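Local coordinates for protein type II restriction enzyme NgoMIV (Neisseria gonorrhoeae, PDB 1FIU) that cuts double-stranded DNA within the sequence 5'-GCCGGC-3' after the first G, working as a homotetramer with two magnesium ions per subunit, at residues L4-L16 with F69-K83. Sequence-based numbering, arbitrary orientation.
Sequences LFTQERRIFHKKL and FEAICSEFVQSAFEK
An antiparallel helix pair, with Phe12 as a knob in a hole of the partner helix, brings residues 4-16 against 69-83; the two axes come within 9.9 Å at an angle of 163°. The Phe12 side chain drops among Phe69, Ile72, Cys73 and Phe76. Its CG stands anti to the backbone N (chi1 164°), which brings CD1 to 3.6 Å from CG2 of Ile72 and turns the CE1 edge to Cys73, so the thiol sulfur meets the ring at its rim, near the ring plane. The Phe12 and Phe76 rings meet obliquely, while the Phe76 ring turns its edge to the helix backbone at Glu8 and Arg9, its CD1 3.6 Å from Glu8 O. Leu16 closes the end of this core, its CD2 methyl 3.7 Å from CD1 of Ile72 and at the edge of the Phe69 ring. In this PDDEXK-clan nuclease that end adjoins the active site: Phe69 packs on Cys186, which together with Asp140 belongs to the magnesium site. Along the outer flank, extended Lys15 reaches across to Glu75 in a salt bridge, NZ to OE1 2.6 Å, approaching the anti side of the carboxylate 34° out of its plane. At the far end, Phe5 CE2 lies 3.8 Å from Ala80 CB, and Glu8, its chain bent at chi2, sets OE1 and OE2 each 3.2 Å from Ser79 OG. Beyond them the Leu4 and Lys83 side chains cross at about a right angle, CD1 of Leu4 meeting CE of Lys83, beside Glu157 of the second subunit.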
loop_
_atom_site.group_PDB
_atom_site.type_symbol
_atom_site.label_atom_id
_atom_site.label_comp_id
_atom_site.label_asym_id
_atom_site.label_seq_id
_atom_site.Cartn_x
_atom_site.Cartn_y
_atom_site.Cartn_z
ATOM N N LEU I 4 17.938 -26.708 25.028
ATOM C CA LEU I 4 17.352 -27.402 23.893
ATOM C C LEU I 4 17.304 -26.635 22.583
ATOM O O LEU I 4 17.401 -27.252 21.535
ATOM C CB LEU I 4 15.954 -27.929 24.228
ATOM C CG LEU I 4 15.909 -28.975 25.340
ATOM C CD1 LEU I 4 14.492 -29.536 25.428
ATOM C CD2 LEU I 4 16.913 -30.095 25.063
ATOM N N PHE I 5 17.140 -25.316 22.630
ATOM C CA PHE I 5 17.110 -24.570 21.376
ATOM C C PHE I 5 18.499 -24.563 20.734
ATOM O O PHE I 5 18.613 -24.485 19.509
ATOM C CB PHE I 5 16.572 -23.158 21.590
ATOM C CG PHE I 5 15.048 -23.090 21.653
ATOM C CD1 PHE I 5 14.399 -21.874 21.814
ATOM C CD2 PHE I 5 14.279 -24.246 21.543
ATOM C CE1 PHE I 5 12.994 -21.814 21.868
ATOM C CE2 PHE I 5 12.887 -24.195 21.592
ATOM C CZ PHE I 5 12.250 -22.982 21.752
ATOM N N THR I 6 19.548 -24.676 21.557
ATOM C CA THR I 6 20.903 -24.724 21.012
ATOM C C THR I 6 21.071 -26.098 20.359
ATOM O O THR I 6 21.621 -26.214 19.252
ATOM C CB THR I 6 21.959 -24.510 22.126
ATOM O OG1 THR I 6 21.757 -23.219 22.715
ATOM C CG2 THR I 6 23.390 -24.578 21.560
ATOM N N GLN I 7 20.560 -27.135 21.018
ATOM C CA GLN I 7 20.637 -28.482 20.478
ATOM C C GLN I 7 19.867 -28.565 19.153
ATOM O O GLN I 7 20.330 -29.167 18.181
ATOM C CB GLN I 7 20.075 -29.485 21.488
ATOM C CG GLN I 7 20.895 -29.546 22.765
ATOM C CD GLN I 7 20.441 -30.625 23.714
ATOM O OE1 GLN I 7 20.142 -31.749 23.298
ATOM N NE2 GLN I 7 20.402 -30.300 25.005
ATOM N N GLU I 8 18.691 -27.941 19.109
ATOM C CA GLU I 8 17.886 -27.958 17.886
ATOM C C GLU I 8 18.592 -27.217 16.748
ATOM O O GLU I 8 18.506 -27.620 15.599
ATOM C CB GLU I 8 16.530 -27.302 18.128
ATOM C CG GLU I 8 15.570 -28.132 18.957
ATOM C CD GLU I 8 15.137 -29.407 18.258
ATOM O OE1 GLU I 8 15.020 -29.403 17.012
ATOM O OE2 GLU I 8 14.893 -30.412 18.963
ATOM N N ARG I 9 19.260 -26.116 17.079
ATOM C CA ARG I 9 19.980 -25.330 16.075
ATOM C C ARG I 9 21.114 -26.170 15.493
ATOM O O ARG I 9 21.365 -26.137 14.285
ATOM C CB ARG I 9 20.536 -24.047 16.715
ATOM C CG ARG I 9 21.157 -23.048 15.734
ATOM C CD ARG I 9 21.709 -21.868 16.492
ATOM N NE ARG I 9 22.179 -20.781 15.643
ATOM C CZ ARG I 9 23.436 -20.640 15.218
ATOM N NH1 ARG I 9 24.368 -21.524 15.559
ATOM N NH2 ARG I 9 23.760 -19.599 14.467
ATOM N N ARG I 10 21.781 -26.946 16.343
ATOM C CA ARG I 10 22.866 -27.798 15.850
ATOM C C ARG I 10 22.328 -28.916 14.972
ATOM O O ARG I 10 22.929 -29.275 13.969
ATOM C CB ARG I 10 23.670 -28.357 17.036
ATOM C CG ARG I 10 24.329 -27.232 17.807
ATOM C CD ARG I 10 25.223 -27.679 18.961
ATOM N NE ARG I 10 25.760 -26.511 19.661
ATOM C CZ ARG I 10 26.739 -26.556 20.559
ATOM N NH1 ARG I 10 27.303 -27.716 20.874
ATOM N NH2 ARG I 10 27.155 -25.439 21.147
ATOM N N ILE I 11 21.173 -29.461 15.335
ATOM C CA ILE I 11 20.556 -30.509 14.545
ATOM C C ILE I 11 20.202 -29.959 13.162
ATOM O O ILE I 11 20.344 -30.642 12.154
ATOM C CB ILE I 11 19.286 -31.044 15.262
ATOM C CG1 ILE I 11 19.706 -31.857 16.497
ATOM C CG2 ILE I 11 18.437 -31.871 14.310
ATOM C CD1 ILE I 11 18.549 -32.243 17.411
ATOM N N PHE I 12 19.723 -28.719 13.130
ATOM C CA PHE I 12 19.363 -28.039 11.889
ATOM C C PHE I 12 20.620 -27.959 10.981
ATOM O O PHE I 12 20.584 -28.326 9.809
ATOM C CB PHE I 12 18.816 -26.653 12.279
ATOM C CG PHE I 12 18.740 -25.652 11.155
ATOM C CD1 PHE I 12 17.731 -25.711 10.196
ATOM C CD2 PHE I 12 19.638 -24.592 11.115
ATOM C CE1 PHE I 12 17.613 -24.728 9.204
ATOM C CE2 PHE I 12 19.532 -23.590 10.124
ATOM C CZ PHE I 12 18.516 -23.669 9.176
ATOM N N HIS I 13 21.737 -27.499 11.545
ATOM C CA HIS I 13 22.965 -27.401 10.755
ATOM C C HIS I 13 23.442 -28.774 10.287
ATOM O O HIS I 13 23.878 -28.940 9.141
ATOM C CB HIS I 13 24.059 -26.721 11.574
ATOM C CG HIS I 13 23.855 -25.251 11.743
ATOM N ND1 HIS I 13 24.414 -24.534 12.780
ATOM C CD2 HIS I 13 23.165 -24.360 10.994
ATOM C CE1 HIS I 13 24.072 -23.263 12.664
ATOM N NE2 HIS I 13 23.316 -23.131 11.587
ATOM N N LYS I 14 23.342 -29.762 11.169
ATOM C CA LYS I 14 23.781 -31.110 10.828
ATOM C C LYS I 14 23.013 -31.692 9.647
ATOM O O LYS I 14 23.585 -32.400 8.822
ATOM C CB LYS I 14 23.672 -32.027 12.048
ATOM C CG LYS I 14 24.297 -33.397 11.862
ATOM C CD LYS I 14 24.310 -34.168 13.179
ATOM C CE LYS I 14 24.981 -35.534 13.028
ATOM N NZ LYS I 14 24.179 -36.477 12.190
ATOM N N LYS I 15 21.718 -31.405 9.545
ATOM C CA LYS I 15 20.955 -31.905 8.416
ATOM C C LYS I 15 21.443 -31.273 7.112
ATOM O O LYS I 15 21.481 -31.920 6.057
ATOM C CB LYS I 15 19.465 -31.603 8.612
ATOM C CG LYS I 15 18.851 -32.348 9.786
ATOM C CD LYS I 15 17.350 -32.025 9.890
ATOM C CE LYS I 15 16.692 -32.784 11.037
ATOM N NZ LYS I 15 15.256 -32.364 11.193
ATOM N N LEU I 16 21.807 -29.994 7.184
ATOM C CA LEU I 16 22.302 -29.311 6.003
ATOM C C LEU I 16 23.650 -29.929 5.610
ATOM O O LEU I 16 23.937 -30.058 4.432
ATOM C CB LEU I 16 22.470 -27.806 6.274
ATOM C CG LEU I 16 21.171 -27.007 6.482
ATOM C CD1 LEU I 16 21.519 -25.575 6.843
ATOM C CD2 LEU I 16 20.307 -27.057 5.228
ATOM N N PHE I 69 16.322 -26.992 1.644
ATOM C CA PHE I 69 16.432 -25.949 2.659
ATOM C C PHE I 69 15.037 -25.690 3.249
ATOM O O PHE I 69 14.901 -25.502 4.453
ATOM C CB PHE I 69 17.034 -24.657 2.048
ATOM C CG PHE I 69 17.303 -23.559 3.064
ATOM C CD1 PHE I 69 18.132 -23.781 4.168
ATOM C CD2 PHE I 69 16.727 -22.291 2.894
ATOM C CE1 PHE I 69 18.390 -22.773 5.086
ATOM C CE2 PHE I 69 16.989 -21.262 3.821
ATOM C CZ PHE I 69 17.822 -21.505 4.917
ATOM N N GLU I 70 14.010 -25.691 2.399
ATOM C CA GLU I 70 12.655 -25.480 2.890
ATOM C C GLU I 70 12.294 -26.602 3.861
ATOM O O GLU I 70 11.774 -26.361 4.943
ATOM C CB GLU I 70 11.627 -25.492 1.749
ATOM C CG GLU I 70 11.656 -24.289 0.826
ATOM C CD GLU I 70 10.656 -24.399 -0.317
ATOM O OE1 GLU I 70 9.874 -25.380 -0.341
ATOM O OE2 GLU I 70 10.642 -23.496 -1.188
ATOM N N ALA I 71 12.560 -27.840 3.451
ATOM C CA ALA I 71 12.205 -28.981 4.292
ATOM C C ALA I 71 12.906 -28.962 5.653
ATOM O O ALA I 71 12.282 -29.170 6.692
ATOM C CB ALA I 71 12.521 -30.289 3.554
ATOM N N ILE I 72 14.211 -28.697 5.645
ATOM C CA ILE I 72 14.984 -28.661 6.877
ATOM C C ILE I 72 14.556 -27.488 7.776
ATOM O O ILE I 72 14.506 -27.627 8.996
ATOM C CB ILE I 72 16.483 -28.636 6.525
ATOM C CG1 ILE I 72 16.829 -30.002 5.905
ATOM C CG2 ILE I 72 17.318 -28.356 7.745
ATOM C CD1 ILE I 72 18.203 -30.091 5.229
ATOM N N CYS I 73 14.248 -26.339 7.169
ATOM C CA CYS I 73 13.759 -25.203 7.948
ATOM C C CYS I 73 12.431 -25.573 8.609
ATOM O O CYS I 73 12.208 -25.261 9.790
ATOM C CB CYS I 73 13.555 -23.981 7.041
ATOM S SG CYS I 73 15.101 -23.056 6.715
ATOM N N SER I 74 11.567 -26.257 7.855
ATOM C CA SER I 74 10.263 -26.674 8.370
ATOM C C SER I 74 10.390 -27.580 9.590
ATOM O O SER I 74 9.672 -27.412 10.593
ATOM C CB SER I 74 9.495 -27.417 7.287
ATOM O OG SER I 74 8.151 -27.611 7.692
ATOM N N GLU I 75 11.298 -28.548 9.504
ATOM C CA GLU I 75 11.507 -29.487 10.599
ATOM C C GLU I 75 12.022 -28.796 11.852
ATOM O O GLU I 75 11.602 -29.123 12.950
ATOM C CB GLU I 75 12.470 -30.598 10.156
ATOM C CG GLU I 75 11.877 -31.432 9.054
ATOM C CD GLU I 75 12.810 -32.507 8.552
ATOM O OE1 GLU I 75 14.011 -32.485 8.903
ATOM O OE2 GLU I 75 12.331 -33.376 7.790
ATOM N N PHE I 76 12.929 -27.835 11.680
ATOM C CA PHE I 76 13.465 -27.095 12.805
ATOM C C PHE I 76 12.348 -26.293 13.469
ATOM O O PHE I 76 12.241 -26.275 14.692
ATOM C CB PHE I 76 14.568 -26.127 12.347
ATOM C CG PHE I 76 14.957 -25.134 13.390
ATOM C CD1 PHE I 76 15.784 -25.496 14.457
ATOM C CD2 PHE I 76 14.422 -23.848 13.359
ATOM C CE1 PHE I 76 16.064 -24.583 15.483
ATOM C CE2 PHE I 76 14.686 -22.940 14.369
ATOM C CZ PHE I 76 15.503 -23.296 15.433
ATOM N N VAL I 77 11.529 -25.616 12.658
ATOM C CA VAL I 77 10.452 -24.807 13.216
ATOM C C VAL I 77 9.448 -25.683 13.956
ATOM O O VAL I 77 9.059 -25.382 15.091
ATOM C CB VAL I 77 9.742 -23.969 12.121
ATOM C CG1 VAL I 77 8.432 -23.351 12.681
ATOM C CG2 VAL I 77 10.674 -22.838 11.663
ATOM N N GLN I 78 9.061 -26.782 13.330
ATOM C CA GLN I 78 8.110 -27.695 13.949
ATOM C C GLN I 78 8.607 -28.194 15.306
ATOM O O GLN I 78 7.905 -28.117 16.317
ATOM C CB GLN I 78 7.873 -28.879 13.023
ATOM C CG GLN I 78 6.781 -29.837 13.485
ATOM C CD GLN I 78 6.652 -31.033 12.551
ATOM O OE1 GLN I 78 7.625 -31.755 12.314
ATOM N NE2 GLN I 78 5.454 -31.246 12.011
ATOM N N SER I 79 9.851 -28.663 15.339
ATOM C CA SER I 79 10.413 -29.201 16.566
ATOM C C SER I 79 10.601 -28.185 17.686
ATOM O O SER I 79 10.289 -28.461 18.849
ATOM C CB SER I 79 11.747 -29.896 16.237
ATOM O OG SER I 79 12.159 -30.704 17.323
ATOM N N ALA I 80 11.123 -27.004 17.370
ATOM C CA ALA I 80 11.344 -26.007 18.404
ATOM C C ALA I 80 10.039 -25.348 18.899
ATOM O O ALA I 80 9.852 -25.143 20.101
ATOM C CB ALA I 80 12.332 -24.928 17.896
ATOM N N PHE I 81 9.125 -25.047 17.971
ATOM C CA PHE I 81 7.877 -24.396 18.352
ATOM C C PHE I 81 7.017 -25.290 19.233
ATOM O O PHE I 81 6.281 -24.804 20.115
ATOM C CB PHE I 81 7.102 -23.976 17.087
ATOM C CG PHE I 81 5.935 -23.065 17.371
ATOM C CD1 PHE I 81 6.119 -21.845 18.015
ATOM C CD2 PHE I 81 4.651 -23.433 16.978
ATOM C CE1 PHE I 81 5.037 -20.994 18.267
ATOM C CE2 PHE I 81 3.569 -22.592 17.221
ATOM C CZ PHE I 81 3.757 -21.374 17.865
ATOM N N GLU I 82 7.125 -26.591 18.998
ATOM C CA GLU I 82 6.382 -27.575 19.781
ATOM C C GLU I 82 6.698 -27.449 21.275
ATOM O O GLU I 82 5.853 -27.765 22.121
ATOM C CB GLU I 82 6.707 -28.989 19.295
ATOM C CG GLU I 82 5.911 -30.073 20.007
ATOM C CD GLU I 82 6.154 -31.462 19.430
ATOM O OE1 GLU I 82 7.130 -31.641 18.665
ATOM O OE2 GLU I 82 5.367 -32.383 19.751
ATOM N N LYS I 83 7.899 -26.963 21.609
ATOM C CA LYS I 83 8.305 -26.821 23.008
ATOM C C LYS I 83 7.802 -25.542 23.677
ATOM O O LYS I 83 8.044 -25.306 24.863
ATOM C CB LYS I 83 9.842 -26.905 23.111
ATOM C CG LYS I 83 10.370 -28.217 22.542
ATOM C CD LYS I 83 11.873 -28.365 22.667
ATOM C CE LYS I 83 12.314 -29.753 22.168
ATOM N NZ LYS I 83 11.679 -30.865 22.968
HETATM O O HOH W 1 16.084 -29.079 11.170
#